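Local coordinates for B-type Cna protein (Enterococcus faecium, PDB 6FWY) that is of unknown function but, as an LPXTG-anchored surface protein with a thioester domain, may attach covalently to host targets, at residues K8-E16 with S59-Y70; L113-W124 with K138-K149. All blocks are in the same frame, centred on the assembly; numbering follows the deposited sequence.

Contact 1. Residues K8-E16 with S59-Y70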
loop_
_atom_site.group_PDB
_atom_site.type_symbol
_atom_site.label_atom_id
_atom_site.label_comp_id
_atom_site.label_asym_id
_atom_site.label_seq_id
_atom_site.Cartn_x
_atom_site.Cartn_y
_atom_site.Cartn_z
ATOM N N LYS A 8 4.374 -10.956 0.511
ATOM C CA LYS A 8 3.780 -10.839 1.837
ATOM C C LYS A 8 4.860 -10.826 2.908
ATOM O O LYS A 8 5.849 -11.557 2.791
ATOM C CB LYS A 8 2.785 -11.984 2.078
ATOM C CG LYS A 8 1.659 -12.069 1.050
ATOM C CD LYS A 8 0.891 -10.756 0.889
ATOM C CE LYS A 8 -0.341 -10.881 -0.003
ATOM N NZ LYS A 8 0.025 -11.238 -1.398
ATOM N N PRO A 9 4.705 -9.980 3.937
ATOM C CA PRO A 9 5.560 -10.141 5.109
ATOM C C PRO A 9 5.236 -11.448 5.816
ATOM O O PRO A 9 4.164 -11.994 5.601
ATOM C CB PRO A 9 5.244 -8.931 5.985
ATOM C CG PRO A 9 3.977 -8.387 5.481
ATOM C CD PRO A 9 3.697 -8.941 4.126
ATOM N N THR A 10 6.165 -11.957 6.603
ATOM C CA THR A 10 5.966 -13.188 7.366
ATOM C C THR A 10 5.689 -12.982 8.859
ATOM O O THR A 10 5.099 -13.879 9.485
ATOM C CB THR A 10 7.178 -14.125 7.232
ATOM O OG1 THR A 10 8.355 -13.421 7.651
ATOM C CG2 THR A 10 7.320 -14.611 5.779
ATOM N N SER A 11 6.145 -11.870 9.435
ATOM C CA SER A 11 5.884 -11.538 10.844
ATOM C C SER A 11 6.182 -10.081 11.159
ATOM O O SER A 11 6.773 -9.370 10.353
ATOM C CB SER A 11 6.689 -12.417 11.791
ATOM O OG SER A 11 8.068 -12.054 11.750
ATOM N N ALA A 12 5.757 -9.660 12.339
ATOM C CA ALA A 12 5.915 -8.283 12.806
ATOM C C ALA A 12 6.044 -8.288 14.326
ATOM O O ALA A 12 5.498 -9.144 15.011
ATOM C CB ALA A 12 4.743 -7.396 12.377
ATOM N N LYS A 13 6.816 -7.331 14.832
ATOM C CA LYS A 13 7.109 -7.165 16.252
ATOM C C LYS A 13 6.675 -5.757 16.614
ATOM O O LYS A 13 7.053 -4.791 15.945
ATOM C CB LYS A 13 8.619 -7.312 16.496
ATOM C CG LYS A 13 9.132 -6.801 17.841
ATOM C CD LYS A 13 9.321 -7.891 18.901
ATOM C CE LYS A 13 10.367 -7.481 19.937
ATOM N NZ LYS A 13 10.181 -8.283 21.180
ATOM N N PHE A 14 5.908 -5.660 17.693
ATOM C CA PHE A 14 5.325 -4.385 18.096
ATOM C C PHE A 14 5.837 -3.940 19.458
ATOM O O PHE A 14 6.161 -4.760 20.325
ATOM C CB PHE A 14 3.807 -4.480 18.110
ATOM C CG PHE A 14 3.215 -4.796 16.770
ATOM C CD1 PHE A 14 3.001 -3.783 15.821
ATOM C CD2 PHE A 14 2.854 -6.100 16.444
ATOM C CE1 PHE A 14 2.446 -4.072 14.591
ATOM C CE2 PHE A 14 2.309 -6.399 15.200
ATOM C CZ PHE A 14 2.118 -5.378 14.272
ATOM N N ILE A 15 5.863 -2.625 19.639
ATOM C CA ILE A 15 6.479 -1.977 20.794
ATOM C C ILE A 15 5.525 -0.879 21.218
ATOM O O ILE A 15 5.005 -0.167 20.371
ATOM C CB ILE A 15 7.825 -1.343 20.392
ATOM C CG1 ILE A 15 8.816 -2.414 19.914
ATOM C CG2 ILE A 15 8.423 -0.568 21.561
ATOM C CD1 ILE A 15 9.940 -1.885 19.044
ATOM N N GLU A 16 5.312 -0.736 22.519
ATOM C CA GLU A 16 4.486 0.347 23.094
ATOM C C GLU A 16 5.215 1.679 22.988
ATOM O O GLU A 16 6.429 1.730 23.218
ATOM C CB GLU A 16 4.220 0.074 24.573
ATOM C CG GLU A 16 3.417 -1.213 24.884
ATOM C CD GLU A 16 1.921 -1.010 24.886
ATOM O OE1 GLU A 16 1.411 -0.196 24.069
ATOM O OE2 GLU A 16 1.219 -1.658 25.691
ATOM N N SER A 59 -2.942 -5.407 24.029
ATOM C CA SER A 59 -1.971 -4.972 23.010
ATOM C C SER A 59 -0.909 -6.034 22.708
ATOM O O SER A 59 -0.498 -6.742 23.608
ATOM C CB SER A 59 -1.293 -3.661 23.444
ATOM O OG SER A 59 -0.273 -3.820 24.482
ATOM N N PRO A 60 -0.472 -6.132 21.443
ATOM C CA PRO A 60 0.412 -7.243 21.052
ATOM C C PRO A 60 1.913 -6.887 21.269
ATOM O O PRO A 60 2.694 -6.924 20.337
ATOM C CB PRO A 60 0.085 -7.403 19.572
ATOM C CG PRO A 60 -0.187 -6.004 19.126
ATOM C CD PRO A 60 -0.729 -5.227 20.300
ATOM N N THR A 61 2.266 -6.597 22.515
ATOM C CA THR A 61 3.563 -6.073 22.922
ATOM C C THR A 61 4.084 -6.782 24.173
ATOM O O THR A 61 3.337 -7.433 24.911
ATOM C CB THR A 61 3.467 -4.559 23.252
ATOM O OG1 THR A 61 2.364 -4.314 24.162
ATOM C CG2 THR A 61 3.231 -3.741 21.989
ATOM N N GLY A 62 5.390 -6.640 24.410
ATOM C CA GLY A 62 6.083 -7.313 25.519
ATOM C C GLY A 62 6.655 -8.671 25.135
ATOM O O GLY A 62 6.512 -9.113 24.013
ATOM N N SER A 63 7.319 -9.325 26.083
ATOM C CA SER A 63 8.010 -10.602 25.841
ATOM C C SER A 63 7.054 -11.768 25.555
ATOM O O SER A 63 7.370 -12.652 24.774
ATOM C CB SER A 63 8.932 -10.935 27.021
ATOM O OG SER A 63 8.278 -10.762 28.259
ATOM N N GLY A 64 5.896 -11.765 26.187
ATOM C CA GLY A 64 4.842 -12.759 25.936
ATOM C C GLY A 64 4.420 -12.773 24.474
ATOM O O GLY A 64 4.536 -13.807 23.796
ATOM N N ALA A 65 3.980 -11.613 23.985
ATOM C CA ALA A 65 3.603 -11.430 22.572
ATOM C C ALA A 65 4.666 -11.954 21.559
ATOM O O ALA A 65 4.356 -12.756 20.683
ATOM C CB ALA A 65 3.311 -9.955 22.294
ATOM N N GLY A 66 5.896 -11.473 21.714
ATOM C CA GLY A 66 6.984 -11.738 20.773
ATOM C C GLY A 66 6.595 -11.233 19.413
ATOM O O GLY A 66 5.867 -10.225 19.310
ATOM N N SER A 67 6.999 -11.939 18.386
ATOM C CA SER A 67 6.504 -11.690 17.028
ATOM C C SER A 67 5.116 -12.318 16.809
ATOM O O SER A 67 4.837 -13.417 17.291
ATOM C CB SER A 67 7.496 -12.190 15.947
ATOM O OG SER A 67 8.329 -13.269 16.321
ATOM N N LEU A 68 4.283 -11.586 16.080
ATOM C CA LEU A 68 3.013 -12.093 15.553
ATOM C C LEU A 68 3.243 -12.511 14.098
ATOM O O LEU A 68 3.795 -11.749 13.315
ATOM C CB LEU A 68 1.962 -10.989 15.596
ATOM C CG LEU A 68 1.249 -10.693 16.920
ATOM C CD1 LEU A 68 2.189 -10.203 17.968
ATOM C CD2 LEU A 68 0.179 -9.641 16.709
ATOM N N LYS A 69 2.809 -13.718 13.741
ATOM C CA LYS A 69 2.937 -14.214 12.356
ATOM C C LYS A 69 1.927 -13.502 11.453
ATOM O O LYS A 69 0.890 -13.015 11.920
ATOM C CB LYS A 69 2.702 -15.718 12.342
ATOM C CG LYS A 69 3.018 -16.521 11.105
ATOM C CD LYS A 69 2.313 -17.882 11.246
ATOM C CE LYS A 69 2.480 -18.786 10.018
ATOM N NZ LYS A 69 1.224 -19.509 9.617
ATOM N N TYR A 70 2.270 -13.429 10.166
ATOM C CA TYR A 70 1.401 -12.879 9.120
ATOM C C TYR A 70 0.043 -13.570 9.108
ATOM O O TYR A 70 -0.030 -14.784 9.229
ATOM C CB TYR A 70 2.050 -13.037 7.745
ATOM C CG TYR A 70 1.189 -12.611 6.586
ATOM C CD1 TYR A 70 0.886 -11.272 6.397
ATOM C CD2 TYR A 70 0.665 -13.542 5.678
ATOM C CE1 TYR A 70 0.098 -10.850 5.325
ATOM C CE2 TYR A 70 -0.107 -13.124 4.594
ATOM C CZ TYR A 70 -0.398 -11.781 4.426
ATOM O OH TYR A 70 -1.189 -11.334 3.393
HETATM O O HOH W 1 5.027 -7.813 19.155
#

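Contact 2. Residues L113-W124 with K138-K149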
loop_
_atom_site.group_PDB
_atom_site.type_symbol
_atom_site.label_atom_id
_atom_site.label_comp_id
_atom_site.label_asym_id
_atom_site.label_seq_id
_atom_site.Cartn_x
_atom_site.Cartn_y
_atom_site.Cartn_z
ATOM N N LEU A 113 -14.119 -0.943 11.489
ATOM C CA LEU A 113 -13.779 -1.656 10.245
ATOM C C LEU A 113 -13.539 -3.135 10.464
ATOM O O LEU A 113 -13.894 -3.939 9.625
ATOM C CB LEU A 113 -12.551 -1.033 9.543
ATOM C CG LEU A 113 -12.662 0.375 8.950
ATOM C CD1 LEU A 113 -11.359 0.749 8.242
ATOM C CD2 LEU A 113 -13.826 0.469 7.971
ATOM N N ALA A 114 -12.938 -3.488 11.592
ATOM C CA ALA A 114 -12.684 -4.892 11.939
ATOM C C ALA A 114 -13.935 -5.630 12.448
ATOM O O ALA A 114 -13.898 -6.822 12.678
ATOM C CB ALA A 114 -11.555 -4.992 12.954
ATOM N N GLY A 115 -15.034 -4.913 12.629
ATOM C CA GLY A 115 -16.319 -5.518 12.977
ATOM C C GLY A 115 -16.546 -5.735 14.471
ATOM O O GLY A 115 -17.405 -6.519 14.845
ATOM N N ASN A 116 -15.794 -5.044 15.320
ATOM C CA ASN A 116 -15.885 -5.243 16.763
ATOM C C ASN A 116 -17.245 -4.734 17.338
ATOM O O ASN A 116 -17.776 -5.294 18.281
ATOM C CB ASN A 116 -14.764 -4.513 17.470
ATOM C CG ASN A 116 -13.391 -5.054 17.132
ATOM O OD1 ASN A 116 -12.450 -4.366 17.401
ATOM N ND2 ASN A 116 -13.274 -6.133 16.379
ATOM N N PHE A 117 -17.720 -3.638 16.750
ATOM C CA PHE A 117 -19.008 -3.060 16.996
ATOM C C PHE A 117 -19.403 -2.132 15.840
ATOM O O PHE A 117 -18.554 -1.665 15.047
ATOM C CB PHE A 117 -19.017 -2.296 18.321
ATOM C CG PHE A 117 -17.796 -1.454 18.550
ATOM C CD1 PHE A 117 -17.710 -0.157 18.052
ATOM C CD2 PHE A 117 -16.715 -1.968 19.279
ATOM C CE1 PHE A 117 -16.575 0.607 18.275
ATOM C CE2 PHE A 117 -15.599 -1.201 19.533
ATOM C CZ PHE A 117 -15.534 0.091 19.021
ATOM N N LYS A 118 -20.710 -1.892 15.761
ATOM C CA LYS A 118 -21.295 -0.965 14.797
ATOM C C LYS A 118 -21.234 0.464 15.343
ATOM O O LYS A 118 -21.073 0.668 16.563
ATOM C CB LYS A 118 -22.759 -1.360 14.519
ATOM C CG LYS A 118 -22.899 -2.732 13.854
ATOM C CD LYS A 118 -24.375 -3.068 13.558
ATOM C CE LYS A 118 -24.977 -3.727 14.774
ATOM N NZ LYS A 118 -26.465 -3.896 14.748
ATOM N N VAL A 119 -21.374 1.442 14.439
ATOM C CA VAL A 119 -21.387 2.861 14.800
ATOM C C VAL A 119 -22.571 3.186 15.732
ATOM O O VAL A 119 -22.424 3.990 16.652
ATOM C CB VAL A 119 -21.378 3.767 13.534
ATOM C CG1 VAL A 119 -21.674 5.232 13.859
ATOM C CG2 VAL A 119 -20.035 3.656 12.786
ATOM N N SER A 120 -23.715 2.539 15.528
ATOM C CA SER A 120 -24.873 2.751 16.387
ATOM C C SER A 120 -24.669 2.293 17.841
ATOM O O SER A 120 -25.426 2.696 18.724
ATOM C CB SER A 120 -26.118 2.055 15.801
ATOM O OG SER A 120 -25.888 0.666 15.638
ATOM N N GLN A 121 -23.681 1.418 18.081
ATOM C CA GLN A 121 -23.316 1.035 19.453
ATOM C C GLN A 121 -22.416 2.059 20.183
ATOM O O GLN A 121 -22.283 1.996 21.400
ATOM C CB GLN A 121 -22.646 -0.334 19.472
ATOM C CG GLN A 121 -23.506 -1.496 18.994
ATOM C CD GLN A 121 -22.660 -2.746 18.759
ATOM O OE1 GLN A 121 -22.439 -3.129 17.614
ATOM N NE2 GLN A 121 -22.147 -3.353 19.842
ATOM N N ILE A 122 -21.807 2.993 19.463
ATOM C CA ILE A 122 -20.898 3.951 20.098
ATOM C C ILE A 122 -21.659 4.946 20.968
ATOM O O ILE A 122 -22.563 5.588 20.490
ATOM C CB ILE A 122 -20.016 4.687 19.065
ATOM C CG1 ILE A 122 -19.137 3.685 18.300
ATOM C CG2 ILE A 122 -19.106 5.693 19.773
ATOM C CD1 ILE A 122 -18.413 4.255 17.094
ATOM N N VAL A 123 -21.269 5.047 22.236
ATOM C CA VAL A 123 -21.748 6.073 23.175
ATOM C C VAL A 123 -20.752 7.244 23.189
ATOM O O VAL A 123 -19.603 7.087 23.617
ATOM C CB VAL A 123 -21.958 5.491 24.612
ATOM C CG1 VAL A 123 -22.429 6.555 25.592
ATOM C CG2 VAL A 123 -22.972 4.363 24.575
ATOM N N TRP A 124 -21.198 8.413 22.745
ATOM C CA TRP A 124 -20.312 9.561 22.509
ATOM C C TRP A 124 -20.127 10.390 23.762
ATOM O O TRP A 124 -20.450 11.576 23.793
ATOM C CB TRP A 124 -20.830 10.407 21.344
ATOM C CG TRP A 124 -20.798 9.642 20.068
ATOM C CD1 TRP A 124 -21.854 9.019 19.454
ATOM C CD2 TRP A 124 -19.637 9.354 19.269
ATOM N NE1 TRP A 124 -21.420 8.390 18.313
ATOM C CE2 TRP A 124 -20.068 8.570 18.178
ATOM C CE3 TRP A 124 -18.279 9.694 19.371
ATOM C CZ2 TRP A 124 -19.198 8.124 17.189
ATOM C CZ3 TRP A 124 -17.403 9.240 18.395
ATOM C CH2 TRP A 124 -17.866 8.461 17.310
ATOM N N LYS A 138 -15.109 12.589 17.864
ATOM C CA LYS A 138 -16.220 12.240 16.976
ATOM C C LYS A 138 -16.063 12.836 15.559
ATOM O O LYS A 138 -16.272 12.151 14.562
ATOM C CB LYS A 138 -17.538 12.713 17.587
ATOM C CG LYS A 138 -18.763 12.235 16.844
ATOM C CD LYS A 138 -20.055 12.575 17.578
ATOM C CE LYS A 138 -21.201 11.918 16.847
ATOM N NZ LYS A 138 -22.503 12.527 17.211
ATOM N N LYS A 139 -15.722 14.116 15.503
ATOM C CA LYS A 139 -15.470 14.820 14.245
ATOM C C LYS A 139 -14.322 14.155 13.454
ATOM O O LYS A 139 -14.477 13.859 12.269
ATOM C CB LYS A 139 -15.158 16.295 14.542
ATOM C CG LYS A 139 -15.174 17.210 13.325
ATOM C CD LYS A 139 -14.544 18.563 13.625
ATOM C CE LYS A 139 -14.345 19.383 12.369
ATOM N NZ LYS A 139 -15.197 20.600 12.368
ATOM N N ALA A 140 -13.204 13.897 14.124
ATOM C CA ALA A 140 -12.075 13.169 13.512
ATOM C C ALA A 140 -12.450 11.773 13.027
ATOM O O ALA A 140 -12.122 11.412 11.893
ATOM C CB ALA A 140 -10.891 13.086 14.474
ATOM N N PHE A 141 -13.135 11.009 13.883
ATOM C CA PHE A 141 -13.669 9.676 13.525
ATOM C C PHE A 141 -14.489 9.704 12.235
ATOM O O PHE A 141 -14.234 8.929 11.313
ATOM C CB PHE A 141 -14.551 9.097 14.658
ATOM C CG PHE A 141 -15.319 7.866 14.249
ATOM C CD1 PHE A 141 -14.724 6.624 14.305
ATOM C CD2 PHE A 141 -16.612 7.962 13.767
ATOM C CE1 PHE A 141 -15.398 5.487 13.889
ATOM C CE2 PHE A 141 -17.296 6.829 13.329
ATOM C CZ PHE A 141 -16.704 5.586 13.401
ATOM N N GLU A 142 -15.480 10.592 12.185
ATOM C CA GLU A 142 -16.376 10.691 11.034
ATOM C C GLU A 142 -15.660 11.054 9.737
ATOM O O GLU A 142 -16.000 10.551 8.668
ATOM C CB GLU A 142 -17.498 11.693 11.315
ATOM C CG GLU A 142 -18.467 11.166 12.347
ATOM C CD GLU A 142 -19.470 12.196 12.841
ATOM O OE1 GLU A 142 -19.476 13.371 12.387
ATOM O OE2 GLU A 142 -20.287 11.820 13.707
ATOM N N LYS A 143 -14.680 11.944 9.834
ATOM C CA LYS A 143 -13.850 12.264 8.678
ATOM C C LYS A 143 -13.116 11.007 8.204
ATOM O O LYS A 143 -13.215 10.635 7.051
ATOM C CB LYS A 143 -12.848 13.370 9.012
ATOM C CG LYS A 143 -12.096 13.887 7.788
ATOM C CD LYS A 143 -11.316 15.156 8.081
ATOM C CE LYS A 143 -10.015 15.257 7.262
ATOM N NZ LYS A 143 -10.219 15.879 5.934
ATOM N N ILE A 144 -12.397 10.354 9.106
ATOM C CA ILE A 144 -11.554 9.203 8.741
ATOM C C ILE A 144 -12.424 8.044 8.241
ATOM O O ILE A 144 -12.119 7.430 7.215
ATOM C CB ILE A 144 -10.640 8.755 9.911
ATOM C CG1 ILE A 144 -9.685 9.891 10.330
ATOM C CG2 ILE A 144 -9.806 7.532 9.536
ATOM C CD1 ILE A 144 -9.136 9.712 11.751
ATOM N N TYR A 145 -13.510 7.757 8.958
ATOM C CA TYR A 145 -14.404 6.651 8.612
ATOM C C TYR A 145 -15.042 6.862 7.234
ATOM O O TYR A 145 -15.026 5.968 6.393
ATOM C CB TYR A 145 -15.469 6.497 9.692
ATOM C CG TYR A 145 -16.376 5.315 9.540
ATOM C CD1 TYR A 145 -15.871 4.036 9.559
ATOM C CD2 TYR A 145 -17.752 5.476 9.404
ATOM C CE1 TYR A 145 -16.701 2.926 9.433
ATOM C CE2 TYR A 145 -18.599 4.376 9.302
ATOM C CZ TYR A 145 -18.052 3.101 9.301
ATOM O OH TYR A 145 -18.843 1.986 9.187
ATOM N N ASP A 146 -15.577 8.058 6.999
ATOM C CA ASP A 146 -16.152 8.398 5.703
ATOM C C ASP A 146 -15.155 8.144 4.560
ATOM O O ASP A 146 -15.508 7.551 3.548
ATOM C CB ASP A 146 -16.619 9.853 5.695
ATOM C CG ASP A 146 -17.388 10.228 4.417
ATOM O OD1 ASP A 146 -18.110 9.364 3.858
ATOM O OD2 ASP A 146 -17.247 11.373 3.919
ATOM N N TYR A 147 -13.908 8.572 4.752
ATOM C CA TYR A 147 -12.866 8.351 3.763
ATOM C C TYR A 147 -12.553 6.849 3.592
ATOM O O TYR A 147 -12.462 6.355 2.473
ATOM C CB TYR A 147 -11.609 9.153 4.114
ATOM C CG TYR A 147 -10.483 8.947 3.128
ATOM C CD1 TYR A 147 -10.604 9.382 1.806
ATOM C CD2 TYR A 147 -9.310 8.294 3.506
ATOM C CE1 TYR A 147 -9.587 9.188 0.893
ATOM C CE2 TYR A 147 -8.292 8.092 2.591
ATOM C CZ TYR A 147 -8.429 8.544 1.293
ATOM O OH TYR A 147 -7.415 8.334 0.398
ATOM N N ALA A 148 -12.424 6.123 4.697
ATOM C CA ALA A 148 -12.166 4.680 4.654
ATOM C C ALA A 148 -13.261 3.883 3.928
ATOM O O ALA A 148 -12.948 3.042 3.089
ATOM C CB ALA A 148 -11.954 4.145 6.050
ATOM N N LYS A 149 -14.521 4.170 4.236
ATOM C CA LYS A 149 -15.665 3.518 3.592
ATOM C C LYS A 149 -15.871 3.980 2.157
ATOM O O LYS A 149 -16.087 3.158 1.271
ATOM C CB LYS A 149 -16.982 3.804 4.347
ATOM C CG LYS A 149 -17.046 3.364 5.821
ATOM C CD LYS A 149 -16.825 1.873 5.997
ATOM C CE LYS A 149 -17.974 1.045 5.485
ATOM N NZ LYS A 149 -17.533 -0.378 5.375
#

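Contact 1. Residues K8-E16 with S59-Y70
Two neighbouring strands of the large antiparallel sheet, the start of strand 11-21 and strand 67-73, meet here at Ala-12 and Leu-68, an antiparallel hydrogen-bonded pair. The bond from Leu-68 N to Ala-12 O is 2.9 Å long and its return, Ala-12 N to Leu-68 O, 3.0 Å. Two residues further along, Tyr-70 N donates to Thr-10 O, from well above the carbonyl plane. With CG anti to the backbone N (chi1 175°), the Tyr-70 ring reaches onward to the start of the other segment, where Lys-8 CB lies over one face, 4.2 Å from the centroid, a CH-pi contact. The aliphatic chain then runs on to the hydroxyl, while the Lys-8 ammonium bonds Val-6 O.

Strand 67-73 belongs to the thioester domain and pairs on its other side with strand 231-250, through Lys-69 and Asp-250. Beyond Lys-13 the strands part, and an inverse gamma turn centred on Pro-60 lies beside Phe-14. A water accepts from Phe-14 N at 2.7 Å and can connect it with the Pro-60 and Gly-66 carbonyls. The Phe-14 ring, on the same side of the sheet as Ala-12 and Leu-68, packs its CD2 against Pro-60 CG (4.1 Å) and its CE2 against Leu-68 CD2, and meets Phe-42 of strand 32-44 with the planes near perpendicular. At the far end Ser-59 OG donates to Glu-16 OE2 at 2.9 Å, arriving from above the carboxylate plane. The Thr-61 methyl, CG2, faces Phe-14, while Thr-61 OG1 turns to Glu-16, 2.7 Å from Ser-59 OG and 3.3 Å from Glu-16 OE2, the latter bond weak.

Contact 2. Residues L113-W124 with K138-K149
Leaving its helix through a Schellman motif at Gly-115, segment 113-124 passes along helix 138-149 at a distance, with CA atoms 8.5 Å apart at Leu-113 and Tyr-145 and 7.4 Å at Trp-124 and Lys-138, so the contact is made almost wholly by side chains, though the indole reaches the helix backbone at Lys-138 CA. Trp-124 carries one end. Lys-138 leaves the helix with CG anti to the backbone N (chi1 -172°) and runs fully extended over one face of the indole: CG lies 3.6 Å from the centroid of the six-membered ring, a CH-pi contact, and NZ 4.3 Å from that of the five-membered ring, a cation-pi contact 15° off the normal. Ile-122 CG2 rests on the opposite face. Trp-124 CH2 reaches Phe-141 CD2 at 3.8 Å, the two rings oblique with planes at 58°.

In the middle, Val-119, from the short 3-10 turn 119-121, sets CG2 between two aromatic residues one helical turn apart, at the edge of Phe-141 near CZ and 3.8 Å from Tyr-145 CE2. At the other end Leu-113 splits its two methyls: CD1 touches Ala-148 CB, while CD2 meets Tyr-145 CE1 and, at 3.9 Å, Lys-149 CD. The bent chain of Lys-149 lays CG over a face of the Tyr-145 ring. The segment is thereby packed onto the helical part of the thioester domain by apolar and aromatic surfaces; the two helix lysines, Lys-138 and Lys-149, lend their methylene chains to the packing, the Lys-138 ammonium over the indole and that of Lys-149 in a salt bridge with Glu-77 of helix 76-84.

Both contacts are partly buried and lie well away from the centre of the chain, their nearest atoms about 12 Å apart. Contact 1 is the more superficial, with many exposed residues among those that touch; contact 2 has few. Each reaches the same large antiparallel sheet: contact 1 is strand pairing within it, whereas contact 2 joins a connection that includes strand 122-123, itself bonded to strand 26-29, to helix 131-150. The chemistry follows. Segments 8-16 and 59-70 combine backbone hydrogen bonds, a water and a serine-carboxylate bond with the packing of Tyr-70 on Lys-8 and an apolar patch around Phe-14; segments 113-124 and 138-149 depend on aromatic, aliphatic and cation-pi packing.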